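Local coordinates for protein 6-pyruvoyl tetrahydropterin synthase (PDB 1Y13) that belongs to the 6-pyruvoyl tetrahydropterin synthase family and, as a six-chain assembly, binds zinc ions and biopterin, at residues S20-V26 / L57-V63. Sequence-based numbering, arbitrary orientation.
Sequences SSAEVSV and LKVRGYV
E23 and R60 face each other as a non-hydrogen-bonded pair of two antiparallel strands, and their side chains lie alongside one another, illustrating how a cross-strand ion pair is built on a ladder. From CB, which rests 3.5 Å from V59 O, the glutamate chain runs on extended; its CG packs 3.7 Å from R60 CG. The carboxylate then divides its work. OE2 takes both R60 NE, at 2.7 Å, and R60 NH2, at 3.0 Å, a side-on grip in which one oxygen lies in the guanidinium plane and the two flat groups are tilted by only 29°. OE1 turns to K58, whose chain bends at chi3 (90°) and brings NZ to 3.6 Å from it, a long salt bridge. R60 also makes a cation-pi contact with Y162.

V24, V59, V26 and L57 occupy the reverse face, where V24 CG2 meets V59 CG2 at 3.9 Å; F72 of helix 72-86 packs on V24 and V26, and L75 on V26. Paired N-H to O=C bonds join A22 with G61, V24 with V59 and V26 with L57, while a water bridges S20 O to V63 N. A22 to V26 also pair with a strand of a second subunit, another copy of this protein, continuing the sheet. One polar face, carrying E23, K58, R60 and S25, and one apolar face under a helix make this an amphipathic antiparallel strand pair, as in the tunnelling (T) fold.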
ATOM      1  N   SER A  20     -25.102 -15.885   8.118  1.00 60.23           N
ATOM      2  CA  SER A  20     -25.532 -14.511   8.473  1.00 58.69           C
ATOM      3  C   SER A  20     -24.613 -13.655   9.357  1.00 59.25           C
ATOM      4  O   SER A  20     -24.797 -12.428   9.422  1.00 59.05           O
ATOM      5  CB  SER A  20     -26.956 -14.508   9.068  1.00 62.94           C
ATOM      6  OG  SER A  20     -27.006 -15.150  10.335  1.00 70.36           O
ATOM      7  N   SER A  21     -23.641 -14.267  10.036  1.00 56.87           N
ATOM      8  CA  SER A  21     -22.625 -13.468  10.706  1.00 57.88           C
ATOM      9  C   SER A  21     -21.826 -12.620   9.713  1.00 57.92           C
ATOM     10  O   SER A  21     -21.654 -13.002   8.547  1.00 56.79           O
ATOM     11  CB  SER A  21     -21.686 -14.325  11.572  1.00 60.03           C
ATOM     12  OG  SER A  21     -20.587 -14.793  10.827  1.00 59.03           O
ATOM     13  N   ALA A  22     -21.382 -11.452  10.187  1.00 57.35           N
ATOM     14  CA  ALA A  22     -20.652 -10.477   9.398  1.00 56.25           C
ATOM     15  C   ALA A  22     -19.516  -9.913  10.254  1.00 57.20           C
ATOM     16  O   ALA A  22     -19.619  -9.898  11.470  1.00 55.81           O
ATOM     17  CB  ALA A  22     -21.582  -9.374   8.959  1.00 51.75           C
ATOM     18  N   GLU A  23     -18.442  -9.461   9.616  1.00 56.46           N
ATOM     19  CA  GLU A  23     -17.322  -8.834  10.331  1.00 57.10           C
ATOM     20  C   GLU A  23     -17.140  -7.395   9.924  1.00 57.13           C
ATOM     21  O   GLU A  23     -17.464  -7.016   8.796  1.00 55.47           O
ATOM     22  CB  GLU A  23     -16.025  -9.599  10.098  1.00 55.45           C
ATOM     23  CG  GLU A  23     -16.093 -11.037  10.582  1.00 66.02           C
ATOM     24  CD  GLU A  23     -14.923 -11.917  10.145  1.00 66.26           C
ATOM     25  OE1 GLU A  23     -14.337 -11.664   9.070  1.00 74.98           O
ATOM     26  OE2 GLU A  23     -14.602 -12.881  10.877  1.00 72.03           O
ATOM     27  N   VAL A  24     -16.660  -6.578  10.861  1.00 55.79           N
ATOM     28  CA  VAL A  24     -16.142  -5.248  10.532  1.00 55.62           C
ATOM     29  C   VAL A  24     -14.711  -5.144  11.070  1.00 57.68           C
ATOM     30  O   VAL A  24     -14.373  -5.739  12.106  1.00 55.04           O
ATOM     31  CB  VAL A  24     -17.017  -4.086  11.080  1.00 53.57           C
ATOM     32  CG1 VAL A  24     -18.337  -3.974  10.311  1.00 50.60           C
ATOM     33  CG2 VAL A  24     -17.290  -4.243  12.592  1.00 53.46           C
ATOM     34  N   SER A  25     -13.864  -4.432  10.342  1.00 56.60           N
ATOM     35  CA  SER A  25     -12.493  -4.192  10.783  1.00 57.54           C
ATOM     36  C   SER A  25     -12.072  -2.798  10.466  1.00 56.47           C
ATOM     37  O   SER A  25     -12.552  -2.189   9.507  1.00 55.02           O
ATOM     38  CB  SER A  25     -11.464  -5.182  10.203  1.00 57.43           C
ATOM     39  OG  SER A  25     -11.409  -5.137   8.808  1.00 62.09           O
ATOM     40  N   VAL A  26     -11.176  -2.307  11.309  1.00 55.44           N
ATOM     41  CA  VAL A  26     -10.569  -0.994  11.140  1.00 57.16           C
ATOM     42  C   VAL A  26      -9.044  -1.154  11.200  1.00 57.41           C
ATOM     43  O   VAL A  26      -8.524  -1.962  11.958  1.00 55.45           O
ATOM     44  CB  VAL A  26     -11.082   0.017  12.203  1.00 55.09           C
ATOM     45  CG1 VAL A  26     -12.556   0.276  11.999  1.00 50.82           C
ATOM     46  CG2 VAL A  26     -10.845  -0.533  13.626  1.00 57.28           C
ATOM     47  N   LEU A  57      -8.021  -4.041  14.234  1.00 56.47           N
ATOM     48  CA  LEU A  57      -9.056  -4.705  15.013  1.00 56.28           C
ATOM     49  C   LEU A  57     -10.204  -5.192  14.134  1.00 57.79           C
ATOM     50  O   LEU A  57     -10.725  -4.446  13.312  1.00 56.20           O
ATOM     51  CB  LEU A  57      -9.639  -3.744  16.049  1.00 54.62           C
ATOM     52  CG  LEU A  57     -10.827  -4.208  16.912  1.00 57.50           C
ATOM     53  CD1 LEU A  57     -10.468  -5.437  17.742  1.00 51.63           C
ATOM     54  CD2 LEU A  57     -11.286  -3.074  17.844  1.00 54.46           C
ATOM     55  N   LYS A  58     -10.606  -6.438  14.345  1.00 55.52           N
ATOM     56  CA  LYS A  58     -11.734  -7.006  13.643  1.00 57.32           C
ATOM     57  C   LYS A  58     -12.676  -7.687  14.646  1.00 57.89           C
ATOM     58  O   LYS A  58     -12.217  -8.344  15.585  1.00 55.90           O
ATOM     59  CB  LYS A  58     -11.220  -7.986  12.605  1.00 58.81           C
ATOM     60  CG  LYS A  58     -12.269  -8.798  11.921  1.00 60.88           C
ATOM     61  CD  LYS A  58     -11.646  -9.560  10.793  1.00 60.82           C
ATOM     62  CE  LYS A  58     -11.164 -10.911  11.265  1.00 66.05           C
ATOM     63  NZ  LYS A  58     -10.848 -11.742  10.072  1.00 71.32           N
ATOM     64  N   VAL A  59     -13.980  -7.475  14.475  1.00 56.30           N
ATOM     65  CA  VAL A  59     -14.993  -8.119  15.313  1.00 58.09           C
ATOM     66  C   VAL A  59     -16.032  -8.826  14.445  1.00 58.12           C
ATOM     67  O   VAL A  59     -16.397  -8.351  13.380  1.00 55.52           O
ATOM     68  CB  VAL A  59     -15.659  -7.164  16.406  1.00 59.16           C
ATOM     69  CG1 VAL A  59     -14.621  -6.196  17.017  1.00 58.12           C
ATOM     70  CG2 VAL A  59     -16.801  -6.364  15.846  1.00 56.99           C
ATOM     71  N   ARG A  60     -16.481  -9.983  14.909  1.00 54.84           N
ATOM     72  CA  ARG A  60     -17.490 -10.749  14.196  1.00 56.67           C
ATOM     73  C   ARG A  60     -18.778 -10.722  15.001  1.00 56.53           C
ATOM     74  O   ARG A  60     -18.785 -11.016  16.202  1.00 55.34           O
ATOM     75  CB  ARG A  60     -17.004 -12.170  13.994  1.00 50.72           C
ATOM     76  CG  ARG A  60     -17.883 -13.013  13.114  1.00 56.87           C
ATOM     77  CD  ARG A  60     -17.350 -14.437  13.086  1.00 58.64           C
ATOM     78  NE  ARG A  60     -15.957 -14.442  12.639  1.00 65.94           N
ATOM     79  CZ  ARG A  60     -15.055 -15.373  12.939  1.00 65.93           C
ATOM     80  NH1 ARG A  60     -15.376 -16.427  13.694  1.00 63.68           N
ATOM     81  NH2 ARG A  60     -13.823 -15.245  12.471  1.00 64.82           N
ATOM     82  N   GLY A  61     -19.855 -10.339  14.332  1.00 56.15           N
ATOM     83  CA  GLY A  61     -21.161 -10.219  14.949  1.00 57.35           C
ATOM     84  C   GLY A  61     -22.239 -10.448  13.912  1.00 57.07           C
ATOM     85  O   GLY A  61     -22.123 -11.352  13.098  1.00 56.51           O
ATOM     86  N   TYR A  62     -23.282  -9.624  13.971  1.00 55.95           N
ATOM     87  CA  TYR A  62     -24.437  -9.692  13.085  1.00 57.76           C
ATOM     88  C   TYR A  62     -24.847  -8.288  12.742  1.00 57.26           C
ATOM     89  O   TYR A  62     -24.630  -7.370  13.530  1.00 57.80           O
ATOM     90  CB  TYR A  62     -25.620 -10.419  13.767  1.00 53.66           C
ATOM     91  CG  TYR A  62     -25.273 -11.841  14.112  1.00 56.06           C
ATOM     92  CD1 TYR A  62     -25.462 -12.860  13.188  1.00 57.15           C
ATOM     93  CD2 TYR A  62     -24.685 -12.163  15.345  1.00 55.61           C
ATOM     94  CE1 TYR A  62     -25.110 -14.166  13.485  1.00 55.29           C
ATOM     95  CE2 TYR A  62     -24.325 -13.471  15.646  1.00 57.76           C
ATOM     96  CZ  TYR A  62     -24.547 -14.464  14.705  1.00 53.94           C
ATOM     97  OH  TYR A  62     -24.201 -15.760  14.970  1.00 57.36           O
ATOM     98  N   VAL A  63     -25.432  -8.108  11.572  1.00 56.05           N
ATOM     99  CA  VAL A  63     -26.000  -6.820  11.234  1.00 57.41           C
ATOM    100  C   VAL A  63     -27.194  -6.566  12.176  1.00 57.87           C
ATOM    101  O   VAL A  63     -28.135  -7.326  12.178  1.00 57.11           O
ATOM    102  CB  VAL A  63     -26.420  -6.761   9.735  1.00 55.01           C
ATOM    103  CG1 VAL A  63     -27.078  -5.437   9.420  1.00 54.28           C
ATOM    104  CG2 VAL A  63     -25.199  -6.989   8.827  1.00 55.68           C
TER
HETATM  105  O   HOH W   1     -26.256 -10.446  10.124  1.00 59.15           O